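Local coordinates for insecticidal crystal protein Cry7Cal (Bacillus thuringiensis, PDB 5ZI1) that is a crystal toxin active against locusts, probably binding a receptor on its target cells as related delta endotoxins do, at residues Ala79-Leu90 against Thr120-Phe131. Residues are numbered along the deposited sequence; the frame is centred on the assembly and turned at random.
Sequences ALSELEGLRNAL and TENLFKFAMPSF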
ATOM      1  N   ALA A  79      16.364  16.505  15.231  1.00 56.39           N
ATOM      2  CA  ALA A  79      16.105  15.512  14.195  1.00 52.69           C
ATOM      3  C   ALA A  79      16.768  15.913  12.887  1.00 52.51           C
ATOM      4  O   ALA A  79      17.511  15.124  12.290  1.00 56.95           O
ATOM      5  CB  ALA A  79      14.602  15.315  14.015  1.00 47.57           C
ATOM      6  N   LEU A  80      16.560  17.160  12.459  1.00 55.13           N
ATOM      7  CA  LEU A  80      17.140  17.630  11.202  1.00 53.62           C
ATOM      8  C   LEU A  80      18.656  17.564  11.232  1.00 51.29           C
ATOM      9  O   LEU A  80      19.293  17.245  10.223  1.00 56.58           O
ATOM     10  CB  LEU A  80      16.684  19.065  10.919  1.00 51.29           C
ATOM     11  CG  LEU A  80      15.249  19.229  10.447  1.00 53.27           C
ATOM     12  CD1 LEU A  80      14.860  20.711  10.356  1.00 52.22           C
ATOM     13  CD2 LEU A  80      15.056  18.518   9.093  1.00 55.42           C
ATOM     14  N   SER A  81      19.252  17.877  12.378  1.00 51.44           N
ATOM     15  CA  SER A  81      20.703  17.866  12.507  1.00 50.97           C
ATOM     16  C   SER A  81      21.265  16.450  12.369  1.00 54.15           C
ATOM     17  O   SER A  81      22.310  16.251  11.735  1.00 54.01           O
ATOM     18  CB  SER A  81      21.082  18.501  13.851  1.00 53.52           C
ATOM     19  OG  SER A  81      22.363  18.106  14.291  1.00 58.67           O
ATOM     20  N   GLU A  82      20.587  15.452  12.949  1.00 50.31           N
ATOM     21  CA  GLU A  82      20.981  14.061  12.721  1.00 51.58           C
ATOM     22  C   GLU A  82      20.718  13.639  11.288  1.00 53.65           C
ATOM     23  O   GLU A  82      21.486  12.845  10.732  1.00 48.55           O
ATOM     24  CB  GLU A  82      20.234  13.123  13.658  1.00 48.23           C
ATOM     25  CG  GLU A  82      20.289  13.554  15.091  1.00 51.04           C
ATOM     26  CD  GLU A  82      21.442  12.917  15.815  1.00 61.26           C
ATOM     27  OE1 GLU A  82      22.548  12.840  15.222  1.00 61.16           O
ATOM     28  OE2 GLU A  82      21.238  12.481  16.977  1.00 66.74           O
ATOM     29  N   LEU A  83      19.644  14.156  10.673  1.00 47.77           N
ATOM     30  CA  LEU A  83      19.380  13.801   9.283  1.00 50.07           C
ATOM     31  C   LEU A  83      20.478  14.326   8.374  1.00 49.52           C
ATOM     32  O   LEU A  83      20.885  13.647   7.422  1.00 54.57           O
ATOM     33  CB  LEU A  83      18.005  14.310   8.851  1.00 48.84           C
ATOM     34  CG  LEU A  83      16.815  13.556   9.470  1.00 50.35           C
ATOM     35  CD1 LEU A  83      15.504  14.285   9.212  1.00 51.72           C
ATOM     36  CD2 LEU A  83      16.723  12.115   8.953  1.00 46.52           C
ATOM     37  N   GLU A  84      21.018  15.503   8.676  1.00 52.16           N
ATOM     38  CA  GLU A  84      22.095  16.008   7.832  1.00 55.34           C
ATOM     39  C   GLU A  84      23.370  15.199   8.044  1.00 47.73           C
ATOM     40  O   GLU A  84      24.085  14.899   7.083  1.00 52.35           O
ATOM     41  CB  GLU A  84      22.318  17.504   8.082  1.00 49.98           C
ATOM     42  N   GLY A  85      23.655  14.800   9.284  1.00 49.25           N
ATOM     43  CA  GLY A  85      24.776  13.902   9.503  1.00 43.77           C
ATOM     44  C   GLY A  85      24.598  12.585   8.772  1.00 46.45           C
ATOM     45  O   GLY A  85      25.533  12.070   8.151  1.00 43.41           O
ATOM     46  N   LEU A  86      23.385  12.037   8.812  1.00 43.64           N
ATOM     47  CA  LEU A  86      23.117  10.819   8.072  1.00 44.74           C
ATOM     48  C   LEU A  86      23.312  11.026   6.580  1.00 49.34           C
ATOM     49  O   LEU A  86      23.866  10.155   5.902  1.00 49.44           O
ATOM     50  CB  LEU A  86      21.709  10.318   8.375  1.00 47.60           C
ATOM     51  CG  LEU A  86      21.654   9.598   9.723  1.00 48.34           C
ATOM     52  CD1 LEU A  86      20.209   9.361  10.122  1.00 45.89           C
ATOM     53  CD2 LEU A  86      22.459   8.268   9.653  1.00 44.05           C
ATOM     54  N   ARG A  87      22.887  12.180   6.047  1.00 53.58           N
ATOM     55  CA  ARG A  87      23.114  12.425   4.623  1.00 54.62           C
ATOM     56  C   ARG A  87      24.602  12.406   4.299  1.00 53.02           C
ATOM     57  O   ARG A  87      25.040  11.718   3.368  1.00 49.14           O
ATOM     58  CB  ARG A  87      22.506  13.753   4.175  1.00 53.58           C
ATOM     59  CG  ARG A  87      22.999  14.101   2.788  1.00 52.08           C
ATOM     60  CD  ARG A  87      22.485  15.422   2.273  1.00 61.18           C
ATOM     61  NE  ARG A  87      22.964  16.558   3.043  1.00 61.61           N
ATOM     62  CZ  ARG A  87      24.203  17.030   2.993  1.00 63.09           C
ATOM     63  NH1 ARG A  87      24.527  18.083   3.729  1.00 63.79           N
ATOM     64  NH2 ARG A  87      25.113  16.443   2.220  1.00 62.64           N
ATOM     65  N   ASN A  88      25.402  13.151   5.066  1.00 50.07           N
ATOM     66  CA  ASN A  88      26.832  13.181   4.780  1.00 54.71           C
ATOM     67  C   ASN A  88      27.489  11.820   5.004  1.00 55.62           C
ATOM     68  O   ASN A  88      28.490  11.509   4.347  1.00 53.25           O
ATOM     69  CB  ASN A  88      27.520  14.274   5.607  1.00 48.89           C
ATOM     70  CG  ASN A  88      27.324  15.667   4.990  1.00 70.64           C
ATOM     71  OD1 ASN A  88      27.948  16.006   3.969  1.00 72.42           O
ATOM     72  ND2 ASN A  88      26.433  16.464   5.583  1.00 65.53           N
ATOM     73  N   ALA A  89      26.946  10.987   5.899  1.00 47.53           N
ATOM     74  CA  ALA A  89      27.611   9.708   6.116  1.00 57.24           C
ATOM     75  C   ALA A  89      27.273   8.745   4.991  1.00 51.06           C
ATOM     76  O   ALA A  89      28.152   8.033   4.492  1.00 53.36           O
ATOM     77  CB  ALA A  89      27.249   9.121   7.490  1.00 43.54           C
ATOM     78  N   LEU A  90      26.016   8.729   4.559  1.00 49.39           N
ATOM     79  CA  LEU A  90      25.676   7.946   3.376  1.00 53.22           C
ATOM     80  C   LEU A  90      26.463   8.412   2.156  1.00 53.03           C
ATOM     81  O   LEU A  90      26.992   7.587   1.402  1.00 58.32           O
ATOM     82  CB  LEU A  90      24.180   8.019   3.107  1.00 54.23           C
ATOM     83  CG  LEU A  90      23.353   7.250   4.131  1.00 54.98           C
ATOM     84  CD1 LEU A  90      21.884   7.624   3.995  1.00 53.09           C
ATOM     85  CD2 LEU A  90      23.554   5.749   3.941  1.00 51.29           C
ATOM     86  N   THR A 120      28.844   4.523   9.582  1.00 50.39           N
ATOM     87  CA  THR A 120      27.534   5.033   9.155  1.00 51.02           C
ATOM     88  C   THR A 120      26.412   4.263   9.838  1.00 48.94           C
ATOM     89  O   THR A 120      25.394   4.846  10.227  1.00 49.20           O
ATOM     90  CB  THR A 120      27.372   4.961   7.630  1.00 48.45           C
ATOM     91  OG1 THR A 120      28.331   5.814   6.998  1.00 48.76           O
ATOM     92  CG2 THR A 120      25.988   5.425   7.214  1.00 46.15           C
ATOM     93  N   GLU A 121      26.598   2.953  10.017  1.00 49.59           N
ATOM     94  CA  GLU A 121      25.570   2.145  10.661  1.00 46.26           C
ATOM     95  C   GLU A 121      25.437   2.505  12.136  1.00 48.16           C
ATOM     96  O   GLU A 121      24.329   2.469  12.686  1.00 46.15           O
ATOM     97  CB  GLU A 121      25.891   0.657  10.463  1.00 44.46           C
ATOM     98  CG  GLU A 121      24.706  -0.275  10.709  1.00 50.14           C
ATOM     99  CD  GLU A 121      24.464  -0.563  12.197  1.00 53.17           C
ATOM    100  OE1 GLU A 121      25.461  -0.600  12.959  1.00 50.28           O
ATOM    101  OE2 GLU A 121      23.283  -0.747  12.597  1.00 48.91           O
ATOM    102  N   ASN A 122      26.550   2.872  12.785  1.00 45.59           N
ATOM    103  CA  ASN A 122      26.473   3.375  14.147  1.00 43.10           C
ATOM    104  C   ASN A 122      25.717   4.699  14.210  1.00 48.00           C
ATOM    105  O   ASN A 122      24.976   4.934  15.170  1.00 46.24           O
ATOM    106  CB  ASN A 122      27.880   3.506  14.742  1.00 47.30           C
ATOM    107  CG  ASN A 122      28.464   2.146  15.218  1.00 48.82           C
ATOM    108  OD1 ASN A 122      27.736   1.174  15.432  1.00 46.36           O
ATOM    109  ND2 ASN A 122      29.777   2.094  15.382  1.00 46.02           N
ATOM    110  N   LEU A 123      25.851   5.564  13.192  1.00 49.16           N
ATOM    111  CA  LEU A 123      25.076   6.800  13.205  1.00 45.06           C
ATOM    112  C   LEU A 123      23.584   6.503  13.251  1.00 46.42           C
ATOM    113  O   LEU A 123      22.838   7.151  13.992  1.00 49.83           O
ATOM    114  CB  LEU A 123      25.406   7.684  11.998  1.00 53.08           C
ATOM    115  CG  LEU A 123      24.828   9.116  12.094  1.00 50.46           C
ATOM    116  CD1 LEU A 123      25.149   9.710  13.460  1.00 48.32           C
ATOM    117  CD2 LEU A 123      25.358  10.042  11.011  1.00 40.14           C
ATOM    118  N   PHE A 124      23.129   5.514  12.487  1.00 46.78           N
ATOM    119  CA  PHE A 124      21.718   5.151  12.560  1.00 47.10           C
ATOM    120  C   PHE A 124      21.341   4.714  13.973  1.00 44.79           C
ATOM    121  O   PHE A 124      20.347   5.187  14.532  1.00 45.92           O
ATOM    122  CB  PHE A 124      21.395   4.062  11.526  1.00 47.79           C
ATOM    123  CG  PHE A 124      21.149   4.599  10.121  1.00 47.11           C
ATOM    124  CD1 PHE A 124      19.915   5.116   9.763  1.00 44.72           C
ATOM    125  CD2 PHE A 124      22.157   4.582   9.170  1.00 46.89           C
ATOM    126  CE1 PHE A 124      19.686   5.606   8.476  1.00 47.36           C
ATOM    127  CE2 PHE A 124      21.944   5.057   7.885  1.00 47.62           C
ATOM    128  CZ  PHE A 124      20.707   5.575   7.536  1.00 47.20           C
ATOM    129  N   LYS A 125      22.142   3.831  14.584  1.00 48.25           N
ATOM    130  CA  LYS A 125      21.874   3.447  15.969  1.00 44.19           C
ATOM    131  C   LYS A 125      21.785   4.669  16.861  1.00 43.85           C
ATOM    132  O   LYS A 125      20.812   4.839  17.604  1.00 46.27           O
ATOM    133  CB  LYS A 125      22.943   2.503  16.484  1.00 47.19           C
ATOM    134  CG  LYS A 125      22.903   1.149  15.871  1.00 49.76           C
ATOM    135  CD  LYS A 125      24.127   0.359  16.320  1.00 55.31           C
ATOM    136  CE  LYS A 125      24.113  -1.035  15.725  1.00 59.36           C
ATOM    137  NZ  LYS A 125      25.511  -1.481  15.503  1.00 60.41           N
ATOM    138  N   PHE A 126      22.773   5.557  16.768  1.00 44.03           N
ATOM    139  CA  PHE A 126      22.741   6.782  17.565  1.00 47.15           C
ATOM    140  C   PHE A 126      21.571   7.686  17.179  1.00 47.04           C
ATOM    141  O   PHE A 126      20.957   8.313  18.050  1.00 47.12           O
ATOM    142  CB  PHE A 126      24.068   7.532  17.420  1.00 45.33           C
ATOM    143  CG  PHE A 126      24.119   8.832  18.172  1.00 46.55           C
ATOM    144  CD1 PHE A 126      23.738  10.022  17.558  1.00 56.39           C
ATOM    145  CD2 PHE A 126      24.531   8.871  19.487  1.00 47.06           C
ATOM    146  CE1 PHE A 126      23.780  11.220  18.254  1.00 52.28           C
ATOM    147  CE2 PHE A 126      24.580  10.071  20.184  1.00 49.26           C
ATOM    148  CZ  PHE A 126      24.208  11.236  19.566  1.00 50.05           C
ATOM    149  N   ALA A 127      21.241   7.771  15.883  1.00 50.94           N
ATOM    150  CA  ALA A 127      20.307   8.812  15.435  1.00 47.28           C
ATOM    151  C   ALA A 127      18.839   8.409  15.514  1.00 47.52           C
ATOM    152  O   ALA A 127      17.991   9.255  15.804  1.00 51.68           O
ATOM    153  CB  ALA A 127      20.624   9.225  14.001  1.00 49.89           C
ATOM    154  N   MET A 128      18.511   7.147  15.230  1.00 46.17           N
ATOM    155  CA  MET A 128      17.113   6.711  15.240  1.00 43.00           C
ATOM    156  C   MET A 128      16.313   7.172  16.449  1.00 46.62           C
ATOM    157  O   MET A 128      15.166   7.611  16.248  1.00 45.57           O
ATOM    158  CB  MET A 128      17.045   5.180  15.106  1.00 45.52           C
ATOM    159  CG  MET A 128      17.349   4.683  13.690  1.00 47.27           C
ATOM    160  SD  MET A 128      16.345   5.492  12.398  1.00 45.29           S
ATOM    161  CE  MET A 128      14.711   4.833  12.738  1.00 38.04           C
ATOM    162  N   PRO A 129      16.818   7.108  17.703  1.00 46.17           N
ATOM    163  CA  PRO A 129      15.995   7.576  18.831  1.00 42.47           C
ATOM    164  C   PRO A 129      15.536   9.019  18.699  1.00 45.73           C
ATOM    165  O   PRO A 129      14.465   9.359  19.210  1.00 47.53           O
ATOM    166  CB  PRO A 129      16.916   7.381  20.053  1.00 44.19           C
ATOM    167  CG  PRO A 129      17.796   6.271  19.674  1.00 45.18           C
ATOM    168  CD  PRO A 129      18.051   6.448  18.184  1.00 44.74           C
ATOM    169  N   SER A 130      16.304   9.885  18.035  1.00 47.64           N
ATOM    170  CA  SER A 130      15.855  11.262  17.832  1.00 50.09           C
ATOM    171  C   SER A 130      14.600  11.350  16.961  1.00 49.10           C
ATOM    172  O   SER A 130      13.943  12.400  16.944  1.00 49.02           O
ATOM    173  CB  SER A 130      16.966  12.094  17.190  1.00 52.08           C
ATOM    174  OG  SER A 130      18.163  12.040  17.956  1.00 56.44           O
ATOM    175  N   PHE A 131      14.252  10.286  16.234  1.00 43.94           N
ATOM    176  CA  PHE A 131      13.079  10.304  15.366  1.00 47.24           C
ATOM    177  C   PHE A 131      11.851   9.718  16.047  1.00 46.38           C
ATOM    178  O   PHE A 131      10.808   9.551  15.404  1.00 48.08           O
ATOM    179  CB  PHE A 131      13.373   9.564  14.051  1.00 47.44           C
ATOM    180  CG  PHE A 131      14.653  10.015  13.363  1.00 44.29           C
ATOM    181  CD1 PHE A 131      14.986  11.365  13.285  1.00 44.83           C
ATOM    182  CD2 PHE A 131      15.518   9.089  12.816  1.00 42.57           C
ATOM    183  CE1 PHE A 131      16.143  11.770  12.671  1.00 36.09           C
ATOM    184  CE2 PHE A 131      16.684   9.491  12.206  1.00 41.88           C
ATOM    185  CZ  PHE A 131      16.992  10.828  12.132  1.00 43.98           C
TER
HETATM  186  O   HOH W   1      20.105  10.919  18.838  1.00 54.64           O
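Leu86 of helix 73-101 packs against Leu123, Phe124 and Ala127 of helix 107-127 in a mostly apolar contact between two antiparallel helices, consecutive in the chain, of the N-terminal helical domain. The axes of helical segments 79-90 and 120-127 approach to 9.8 Å at 167°, and the two segments bury 652 Å² between them. Leu86 divides its branches. CD2 sits over the middle of one face of the Phe124 ring, a CH-pi contact 3.6 Å from the centroid and 8° off the normal, and also lies 3.5 Å from Leu123 CG; CD1 reaches Ala127 CB and the edge of the Phe131 ring. Leu123 carries CD2 onto the backbone of Gly85, 3.5 Å from Gly85 C, because its chi1 of -169° turns CG away from the backbone N. In three-domain Cry toxins this N-terminal part is the helical bundle associated with membrane insertion and pore formation, and here the ring of His151, from helix 141-165, meets that of Phe124 with the planes nearly parallel. Further along, Phe131 turns its ring back toward helix 73-101, where Leu83 CD2 meets Phe131 CZ at 3.4 Å and Ala79 O lies at the ring edge. Thr120 faces Ala89 at the other end, its OG1 hydrogen-bonded to the carbonyl of Arg116. Polar contact gathers around Glu82, whose chain bends at chi2 to bring the carboxylate beside Phe126 and Ser130. One water donates to Glu82 OE2 at 2.7 Å and to Phe126 O, bridging the two segments.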